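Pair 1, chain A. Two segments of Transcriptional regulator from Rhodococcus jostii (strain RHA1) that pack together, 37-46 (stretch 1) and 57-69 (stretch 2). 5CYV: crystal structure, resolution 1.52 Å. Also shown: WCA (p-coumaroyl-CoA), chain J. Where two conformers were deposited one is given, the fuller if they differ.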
# COMPACT_ATOMS: atom_id res chain seq x y z
N VAL A 37 10.08 -6.73 -1.00
CA VAL A 37 8.70 -7.11 -1.29
C VAL A 37 8.51 -7.56 -2.76
O VAL A 37 7.84 -8.58 -2.99
CB VAL A 37 7.67 -5.99 -0.98
CG1 VAL A 37 7.55 -5.61 0.53
CG2 VAL A 37 7.88 -4.82 -1.82
N ARG A 38 9.12 -6.87 -3.73
CA ARG A 38 8.87 -7.31 -5.13
C ARG A 38 9.58 -8.61 -5.51
O ARG A 38 8.94 -9.46 -6.15
CB ARG A 38 9.28 -6.21 -6.13
CG ARG A 38 8.39 -4.97 -6.05
CD ARG A 38 8.71 -4.06 -7.22
NE ARG A 38 7.86 -2.83 -7.16
CZ ARG A 38 7.74 -1.96 -8.14
NH1 ARG A 38 6.99 -0.86 -7.97
NH2 ARG A 38 8.37 -2.16 -9.34
N SER A 39 10.83 -8.79 -5.13
CA SER A 39 11.50 -10.06 -5.47
C SER A 39 10.87 -11.21 -4.73
O SER A 39 10.74 -12.32 -5.30
CB SER A 39 13.00 -9.98 -5.19
OG SER A 39 13.30 -9.56 -3.85
N TYR A 40 10.46 -11.00 -3.47
CA TYR A 40 9.69 -12.02 -2.80
C TYR A 40 8.41 -12.37 -3.51
O TYR A 40 8.09 -13.57 -3.66
CB TYR A 40 9.39 -11.54 -1.34
CG TYR A 40 8.39 -12.36 -0.59
CD1 TYR A 40 8.73 -13.58 -0.05
CD2 TYR A 40 7.06 -11.88 -0.41
CE1 TYR A 40 7.80 -14.35 0.64
CE2 TYR A 40 6.15 -12.62 0.31
CZ TYR A 40 6.53 -13.85 0.85
OH TYR A 40 5.60 -14.63 1.49
N SER A 41 7.67 -11.37 -3.97
CA SER A 41 6.41 -11.67 -4.65
C SER A 41 6.65 -12.52 -5.91
O SER A 41 5.88 -13.45 -6.16
CB SER A 41 5.71 -10.37 -5.08
OG SER A 41 5.40 -9.57 -3.91
N VAL A 42 7.68 -12.17 -6.69
CA VAL A 42 7.95 -12.98 -7.89
C VAL A 42 8.30 -14.42 -7.56
O VAL A 42 7.75 -15.35 -8.17
CB VAL A 42 9.08 -12.34 -8.71
CG1 VAL A 42 9.44 -13.22 -9.93
CG2 VAL A 42 8.61 -10.95 -9.17
N LEU A 43 9.12 -14.58 -6.52
CA LEU A 43 9.52 -15.93 -6.08
C LEU A 43 8.28 -16.73 -5.63
O LEU A 43 8.11 -17.92 -6.00
CB LEU A 43 10.58 -15.81 -4.98
CG LEU A 43 11.02 -17.18 -4.46
CD1 LEU A 43 11.62 -18.04 -5.58
CD2 LEU A 43 12.06 -16.99 -3.35
N VAL A 44 7.40 -16.10 -4.84
CA VAL A 44 6.21 -16.78 -4.36
C VAL A 44 5.35 -17.20 -5.55
O VAL A 44 4.86 -18.35 -5.64
CB VAL A 44 5.45 -15.87 -3.45
CG1 VAL A 44 4.01 -16.40 -3.23
CG2 VAL A 44 6.21 -15.79 -2.13
N LEU A 45 5.21 -16.29 -6.51
CA LEU A 45 4.31 -16.60 -7.65
C LEU A 45 4.90 -17.70 -8.53
O LEU A 45 4.15 -18.53 -9.05
CB LEU A 45 4.02 -15.32 -8.47
CG LEU A 45 3.14 -14.32 -7.71
CD1 LEU A 45 3.18 -12.97 -8.41
CD2 LEU A 45 1.71 -14.77 -7.58
N ALA A 46 6.21 -17.76 -8.64
CA ALA A 46 6.83 -18.85 -9.38
C ALA A 46 6.62 -20.18 -8.66
O ALA A 46 6.36 -21.19 -9.30
CB ALA A 46 8.31 -18.58 -9.58
N GLY A 57 1.70 -12.97 -16.34
CA GLY A 57 0.91 -13.34 -15.18
C GLY A 57 1.44 -12.71 -13.90
O GLY A 57 0.65 -12.24 -13.03
N VAL A 58 2.76 -12.76 -13.74
CA VAL A 58 3.35 -12.15 -12.58
C VAL A 58 3.07 -10.65 -12.53
O VAL A 58 2.65 -10.10 -11.47
CB VAL A 58 4.87 -12.38 -12.60
CG1 VAL A 58 5.55 -11.58 -11.48
CG2 VAL A 58 5.11 -13.86 -12.40
N ALA A 59 3.27 -10.01 -13.69
CA ALA A 59 3.06 -8.57 -13.79
C ALA A 59 1.64 -8.18 -13.45
O ALA A 59 1.42 -7.23 -12.69
CB ALA A 59 3.41 -8.09 -15.23
N ALA A 60 0.67 -8.93 -13.95
CA ALA A 60 -0.75 -8.64 -13.76
C ALA A 60 -1.09 -8.82 -12.28
O ALA A 60 -1.82 -7.99 -11.70
CB ALA A 60 -1.60 -9.57 -14.62
N THR A 61 -0.53 -9.86 -11.66
CA THR A 61 -0.83 -10.05 -10.22
C THR A 61 -0.26 -8.92 -9.38
O THR A 61 -0.92 -8.45 -8.45
CB THR A 61 -0.29 -11.40 -9.72
OG1 THR A 61 -0.94 -12.46 -10.42
CG2 THR A 61 -0.56 -11.59 -8.22
N MET A 62 0.91 -8.44 -9.74
CA MET A 62 1.58 -7.37 -8.99
C MET A 62 1.12 -5.99 -9.41
O MET A 62 1.55 -5.01 -8.79
CB MET A 62 3.11 -7.50 -9.16
CG MET A 62 3.59 -8.78 -8.50
SD MET A 62 5.36 -9.07 -8.71
CE MET A 62 6.09 -7.68 -7.71
N GLY A 63 0.28 -5.86 -10.43
CA GLY A 63 -0.15 -4.55 -10.95
C GLY A 63 0.96 -3.77 -11.62
O GLY A 63 0.89 -2.54 -11.65
N LEU A 64 1.93 -4.46 -12.23
CA LEU A 64 3.11 -3.80 -12.84
C LEU A 64 3.13 -4.07 -14.31
O LEU A 64 2.52 -5.03 -14.77
CB LEU A 64 4.42 -4.28 -12.21
CG LEU A 64 4.53 -3.94 -10.72
CD1 LEU A 64 5.66 -4.66 -10.16
CD2 LEU A 64 4.70 -2.39 -10.54
N ASP A 65 3.79 -3.22 -15.08
CA ASP A 65 4.13 -3.60 -16.44
C ASP A 65 5.11 -4.75 -16.47
O ASP A 65 5.98 -4.89 -15.61
CB ASP A 65 4.77 -2.44 -17.19
CG ASP A 65 3.81 -1.35 -17.49
OD1 ASP A 65 2.59 -1.64 -17.56
OD2 ASP A 65 4.27 -0.20 -17.65
N PRO A 66 5.00 -5.60 -17.48
CA PRO A 66 5.93 -6.72 -17.57
C PRO A 66 7.40 -6.27 -17.63
O PRO A 66 8.24 -7.01 -17.12
CB PRO A 66 5.50 -7.41 -18.86
CG PRO A 66 4.03 -7.08 -18.96
CD PRO A 66 3.89 -5.68 -18.46
N SER A 67 7.69 -5.07 -18.19
CA SER A 67 9.08 -4.63 -18.27
C SER A 67 9.67 -4.46 -16.88
O SER A 67 10.90 -4.51 -16.71
CB SER A 67 9.16 -3.29 -19.02
OG SER A 67 8.48 -2.27 -18.33
N GLN A 68 8.82 -4.26 -15.90
CA GLN A 68 9.31 -4.01 -14.52
C GLN A 68 9.62 -5.31 -13.81
O GLN A 68 10.23 -5.33 -12.77
CB GLN A 68 8.30 -3.17 -13.71
CG GLN A 68 8.19 -1.77 -14.30
CD GLN A 68 7.84 -0.65 -13.28
OE1 GLN A 68 7.86 -0.83 -12.06
NE2 GLN A 68 7.48 0.51 -13.82
N ILE A 69 9.23 -6.44 -14.41
CA ILE A 69 9.44 -7.72 -13.77
C ILE A 69 10.78 -8.33 -14.21
O ILE A 69 11.36 -9.11 -13.43
CB ILE A 69 8.26 -8.74 -14.18
CG1 ILE A 69 6.91 -8.18 -13.74
CG2 ILE A 69 8.43 -10.17 -13.64
CD1 ILE A 69 6.85 -7.84 -12.28
C4 WCA J . 2.11 12.65 -13.10
C5 WCA J . 2.91 13.55 -12.40
C6 WCA J . 3.10 14.87 -12.96
C8 WCA J . 2.86 11.67 -11.25
N1 WCA J . 2.50 15.17 -14.13
N3 WCA J . 1.54 13.04 -14.28
CAV WCA J . 3.84 -8.50 -1.09
CAT WCA J . 3.86 -9.54 -0.21
CBS WCA J . 3.31 -9.31 1.05
OAJ WCA J . 3.32 -10.37 2.00
CAU WCA J . 2.74 -8.13 1.40
CAW WCA J . 2.70 -7.06 0.49
CBT WCA J . 3.23 -7.28 -0.75
CAR WCA J . 3.13 -6.14 -1.67
CAQ WCA J . 3.46 -6.34 -3.08
CBP WCA J . 3.09 -5.14 -3.93
OAD WCA J . 2.39 -4.23 -3.68
SBO WCA J . 3.85 -5.28 -5.49
CBA WCA J . 3.12 -3.83 -6.30
CAY WCA J . 4.16 -2.63 -6.31
NBH WCA J . 4.12 -1.89 -5.10
CBQ WCA J . 5.38 -1.71 -4.37
OAE WCA J . 6.48 -2.07 -4.80
CBB WCA J . 5.31 -0.95 -3.08
CAZ WCA J . 5.88 0.50 -3.23
NBI WCA J . 5.06 1.40 -4.06
CBR WCA J . 5.28 1.63 -5.41
OAF WCA J . 6.14 0.95 -5.98
CBX WCA J . 4.48 2.69 -6.16
OAK WCA J . 3.89 3.58 -5.16
CCD WCA J . 3.38 2.08 -7.04
CAA WCA J . 2.28 1.50 -6.10
CAB WCA J . 3.93 1.01 -8.01
CBD WCA J . 2.72 3.22 -7.87
OBK WCA J . 3.87 3.81 -8.54
PCG WCA J . 3.64 4.80 -9.79
OAP WCA J . 2.73 4.10 -10.75
OAI WCA J . 5.07 5.20 -10.24
OBN WCA J . 2.79 5.99 -9.24
PCF WCA J . 3.10 7.43 -8.71
OAO WCA J . 4.62 7.56 -8.89
OAH WCA J . 2.37 7.72 -7.41
O5' WCA J . 2.39 8.39 -9.81
C5' WCA J . 0.99 8.30 -10.06
C4' WCA J . 0.49 8.49 -11.46
O4' WCA J . 0.49 10.09 -11.77
C3' WCA J . 1.26 7.93 -12.42
O3' WCA J . 0.49 7.75 -13.66
PCE WCA J . 0.15 6.31 -14.20
OAM WCA J . -0.53 5.53 -13.12
OAN WCA J . 1.40 5.60 -14.63
OAG WCA J . -0.78 6.45 -15.38
C2' WCA J . 2.32 9.02 -12.71
O2' WCA J . 2.98 8.83 -13.88
C1' WCA J . 1.41 10.30 -12.69
N9 WCA J . 2.12 11.50 -12.34
N7 WCA J . 3.36 12.91 -11.26
C2 WCA J . 1.75 14.29 -14.77
N6 WCA J . 3.91 15.82 -12.26
O HOH W 1 10.32 -3.94 -10.33
O HOH W 2 6.67 0.98 -10.25

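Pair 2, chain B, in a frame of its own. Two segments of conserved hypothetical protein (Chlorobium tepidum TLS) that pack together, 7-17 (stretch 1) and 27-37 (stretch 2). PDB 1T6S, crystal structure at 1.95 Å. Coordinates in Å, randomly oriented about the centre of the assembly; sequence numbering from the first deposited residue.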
# COMPACT_ATOMS: atom_id res chain seq x y z
N GLN B 7 6.22 -35.26 23.44
CA GLN B 7 5.62 -35.23 22.12
C GLN B 7 4.70 -34.00 22.01
O GLN B 7 4.65 -33.34 20.98
CB GLN B 7 4.83 -36.51 21.87
CG GLN B 7 4.13 -36.58 20.53
CD GLN B 7 5.08 -36.60 19.34
OE1 GLN B 7 4.65 -36.52 18.19
NE2 GLN B 7 6.39 -36.72 19.60
N LEU B 8 3.98 -33.70 23.09
CA LEU B 8 3.10 -32.55 23.12
C LEU B 8 3.95 -31.29 23.00
O LEU B 8 3.55 -30.31 22.35
CB LEU B 8 2.34 -32.50 24.45
CG LEU B 8 0.83 -32.28 24.46
CD1 LEU B 8 0.49 -31.81 25.86
CD2 LEU B 8 0.37 -31.24 23.42
N LEU B 9 5.12 -31.31 23.62
CA LEU B 9 6.01 -30.17 23.57
C LEU B 9 6.50 -29.98 22.14
O LEU B 9 6.51 -28.86 21.62
CB LEU B 9 7.18 -30.36 24.55
CG LEU B 9 7.52 -29.19 25.48
CD1 LEU B 9 6.30 -28.76 26.29
CD2 LEU B 9 8.64 -29.61 26.43
N ARG B 10 6.86 -31.08 21.49
CA ARG B 10 7.32 -31.05 20.10
C ARG B 10 6.23 -30.54 19.16
O ARG B 10 6.50 -29.79 18.20
CB ARG B 10 7.80 -32.45 19.67
CG ARG B 10 9.25 -32.75 20.10
CD ARG B 10 9.58 -34.25 20.08
NE ARG B 10 9.34 -34.86 18.77
CZ ARG B 10 10.12 -34.72 17.70
NH1 ARG B 10 11.23 -33.99 17.76
NH2 ARG B 10 9.79 -35.31 16.57
N SER B 11 4.99 -30.93 19.43
CA SER B 11 3.86 -30.46 18.62
C SER B 11 3.69 -28.94 18.77
O SER B 11 3.43 -28.24 17.79
CB SER B 11 2.58 -31.16 19.03
OG SER B 11 2.75 -32.57 18.92
N LEU B 12 3.81 -28.43 19.99
CA LEU B 12 3.68 -27.00 20.20
C LEU B 12 4.76 -26.28 19.40
O LEU B 12 4.49 -25.28 18.72
CB LEU B 12 3.82 -26.64 21.67
CG LEU B 12 2.66 -27.04 22.60
CD1 LEU B 12 3.07 -26.76 24.05
CD2 LEU B 12 1.40 -26.27 22.25
N GLU B 13 5.99 -26.78 19.49
CA GLU B 13 7.09 -26.16 18.76
C GLU B 13 6.80 -26.09 17.26
O GLU B 13 6.95 -25.03 16.62
CB GLU B 13 8.38 -26.94 18.97
CG GLU B 13 9.51 -26.44 18.09
CD GLU B 13 10.82 -27.15 18.38
OE1 GLU B 13 11.56 -26.68 19.27
OE2 GLU B 13 11.08 -28.18 17.72
N ALA B 14 6.39 -27.22 16.70
CA ALA B 14 6.09 -27.31 15.26
C ALA B 14 4.98 -26.34 14.84
O ALA B 14 5.06 -25.73 13.78
CB ALA B 14 5.70 -28.74 14.90
N LEU B 15 3.94 -26.22 15.66
CA LEU B 15 2.83 -25.32 15.34
C LEU B 15 3.27 -23.85 15.42
O LEU B 15 3.06 -23.08 14.47
CB LEU B 15 1.63 -25.60 16.27
CG LEU B 15 0.89 -26.94 16.05
CD1 LEU B 15 -0.06 -27.22 17.21
CD2 LEU B 15 0.08 -26.89 14.73
N ILE B 16 3.89 -23.48 16.53
CA ILE B 16 4.35 -22.10 16.70
C ILE B 16 5.39 -21.76 15.63
O ILE B 16 5.40 -20.66 15.07
CB ILE B 16 4.95 -21.88 18.10
CG1 ILE B 16 3.87 -22.18 19.16
CG2 ILE B 16 5.46 -20.43 18.25
CD1 ILE B 16 4.36 -22.12 20.59
N PHE B 17 6.26 -22.71 15.33
CA PHE B 17 7.27 -22.49 14.31
C PHE B 17 6.69 -22.33 12.90
O PHE B 17 7.12 -21.48 12.15
CB PHE B 17 8.26 -23.64 14.31
CG PHE B 17 9.40 -23.45 13.38
CD1 PHE B 17 10.60 -22.94 13.83
CD2 PHE B 17 9.28 -23.81 12.04
CE1 PHE B 17 11.68 -22.78 12.97
CE2 PHE B 17 10.34 -23.66 11.16
CZ PHE B 17 11.54 -23.14 11.63
N THR B 27 -6.18 -21.87 19.63
CA THR B 27 -5.74 -22.60 18.45
C THR B 27 -4.83 -23.77 18.81
O THR B 27 -5.01 -24.89 18.31
CB THR B 27 -5.02 -21.65 17.47
OG1 THR B 27 -5.89 -20.56 17.16
CG2 THR B 27 -4.64 -22.38 16.19
N LEU B 28 -3.84 -23.53 19.66
CA LEU B 28 -2.93 -24.60 20.06
C LEU B 28 -3.64 -25.75 20.78
O LEU B 28 -3.28 -26.91 20.59
CB LEU B 28 -1.79 -24.04 20.93
CG LEU B 28 -0.80 -23.13 20.18
CD1 LEU B 28 0.19 -22.47 21.14
CD2 LEU B 28 -0.06 -23.96 19.11
N SER B 29 -4.64 -25.45 21.61
CA SER B 29 -5.36 -26.51 22.33
C SER B 29 -6.27 -27.31 21.38
O SER B 29 -6.42 -28.52 21.53
CB SER B 29 -6.23 -25.92 23.46
OG SER B 29 -5.47 -25.08 24.31
N GLN B 30 -6.87 -26.64 20.40
CA GLN B 30 -7.76 -27.33 19.46
C GLN B 30 -6.99 -28.28 18.56
O GLN B 30 -7.43 -29.41 18.33
CB GLN B 30 -8.52 -26.33 18.57
CG GLN B 30 -9.39 -27.00 17.50
CD GLN B 30 -9.89 -26.05 16.42
OE1 GLN B 30 -9.13 -25.21 15.92
NE2 GLN B 30 -11.16 -26.19 16.03
N ILE B 31 -5.84 -27.85 18.06
CA ILE B 31 -5.07 -28.70 17.16
C ILE B 31 -4.37 -29.87 17.85
O ILE B 31 -4.31 -30.97 17.30
CB ILE B 31 -4.04 -27.85 16.35
CG1 ILE B 31 -4.79 -26.80 15.52
CG2 ILE B 31 -3.21 -28.77 15.45
CD1 ILE B 31 -3.89 -25.82 14.74
N THR B 32 -3.84 -29.65 19.05
CA THR B 32 -3.16 -30.72 19.78
C THR B 32 -4.16 -31.56 20.57
O THR B 32 -3.79 -32.53 21.23
CB THR B 32 -2.10 -30.12 20.76
OG1 THR B 32 -2.74 -29.31 21.74
CG2 THR B 32 -1.10 -29.26 19.99
N ALA B 33 -5.44 -31.19 20.48
CA ALA B 33 -6.50 -31.89 21.19
C ALA B 33 -6.13 -32.02 22.67
O ALA B 33 -6.39 -33.05 23.30
CB ALA B 33 -6.73 -33.29 20.57
N HIS B 34 -5.50 -30.98 23.22
CA HIS B 34 -5.10 -30.92 24.63
C HIS B 34 -5.73 -29.68 25.28
O HIS B 34 -5.56 -28.57 24.78
CB HIS B 34 -3.58 -30.83 24.78
CG HIS B 34 -3.10 -30.91 26.20
ND1 HIS B 34 -3.06 -32.09 26.91
CD2 HIS B 34 -2.68 -29.94 27.06
CE1 HIS B 34 -2.63 -31.86 28.14
NE2 HIS B 34 -2.40 -30.56 28.26
N LYS B 35 -6.45 -29.88 26.39
CA LYS B 35 -7.10 -28.79 27.10
C LYS B 35 -6.13 -27.97 27.97
O LYS B 35 -6.19 -28.01 29.20
CB LYS B 35 -8.23 -29.32 27.99
CG LYS B 35 -9.43 -29.90 27.24
CD LYS B 35 -10.45 -30.48 28.21
CE LYS B 35 -11.72 -30.93 27.50
NZ LYS B 35 -11.43 -31.82 26.34
N PHE B 36 -5.25 -27.24 27.30
CA PHE B 36 -4.26 -26.40 27.96
C PHE B 36 -4.84 -25.30 28.82
O PHE B 36 -5.77 -24.62 28.42
CB PHE B 36 -3.39 -25.69 26.92
CG PHE B 36 -2.21 -26.48 26.49
CD1 PHE B 36 -2.16 -27.06 25.22
CD2 PHE B 36 -1.11 -26.60 27.33
CE1 PHE B 36 -1.04 -27.75 24.80
CE2 PHE B 36 0.02 -27.30 26.92
CZ PHE B 36 0.06 -27.87 25.65
N THR B 37 -4.26 -25.13 30.01
CA THR B 37 -4.66 -24.04 30.89
C THR B 37 -3.67 -22.92 30.47
O THR B 37 -2.59 -23.21 29.95
CB THR B 37 -4.49 -24.41 32.43
OG1 THR B 37 -3.10 -24.57 32.76
CG2 THR B 37 -5.22 -25.73 32.75

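The sharpest difference between the two pairs lies at one matched position, A:Arg38 in pair 1 and B:Leu8 in pair 2. The arginine makes the contact polar at this end: A:Arg38 NH2 donates to A:Gln68 OE1 (3.1 Å), and two waters bridge the same two residues. Its guanidinium also holds p-coumaroyl-CoA, with NE 2.8 Å from WCA OAE and NH1 2.8 Å from WCA OAF, while A:Leu64 CD2 covers one face of the group. In pair 2 no hydrogen bond crosses between the stretches. B:Leu8 CD1 instead sits over the face of the B:His34 ring, 3.6 Å from the ring centroid in a CH-pi contact, and lies 4.0 Å from B:Phe36 CZ. B:His34 matches A:Leu64, so the roles are exchanged: an aliphatic group covers a planar one in both pairs, but the planar group comes from stretch 1 in pair 1 and from stretch 2 in pair 2.

Around this difference the backbones agree closely, with an RMSD of 0.5 Å over 14 central residues. In each pair the helix axes make an angle of 125° between their N-to-C directions, with closest approaches of 10.4 and 10.8 Å, and the buried areas are similar, 436 and 451 Å². After the second helix the chain turns through a residue of positive phi, A:Gly63 or B:Ala33. In pair 1 this turn is a Schellman motif.

The closest side-chain matches are A:Ser41 = B:Ser11 and A:Leu45 = B:Leu15, whose side-chain centres each coincide within 0.2 Å. Both serines adopt the m rotamer and return a hydrogen bond to their own helix, A:Ser41 OG to A:Val37 O (2.8 Å) and B:Ser11 OG to B:Gln7 O (2.9 Å).

Facing the serine, A:Met62 matches B:Thr32. The long methionine fits as a knob among A:Arg38, A:Ser41, A:Val42 and A:Leu45, its CE reaching 3.8 Å from A:Ser41 CB. The shorter threonine satisfies its hydroxyl within its own stretch, B:Thr32 OG1 to B:Leu28 O (2.7 Å), and presents CG2 to B:Leu15 CD1 at 3.6 Å. Larger residues nearby extend the apolar contact in pair 2. B:Leu12, in place of A:Val42, brings CD1 to 3.6 Å from B:Phe36 CZ, whereas A:Val42 CG2 meets A:Met62 SD at 3.8 Å. Likewise B:Leu28, in place of A:Val58, touches both B:Leu15 and B:Ile16, with B:Leu28 CD2 3.7 Å from B:Leu15 CB and B:Leu28 CD1 4.2 Å from B:Ile16 CG1; A:Ala46, matching B:Ile16, makes no such contact.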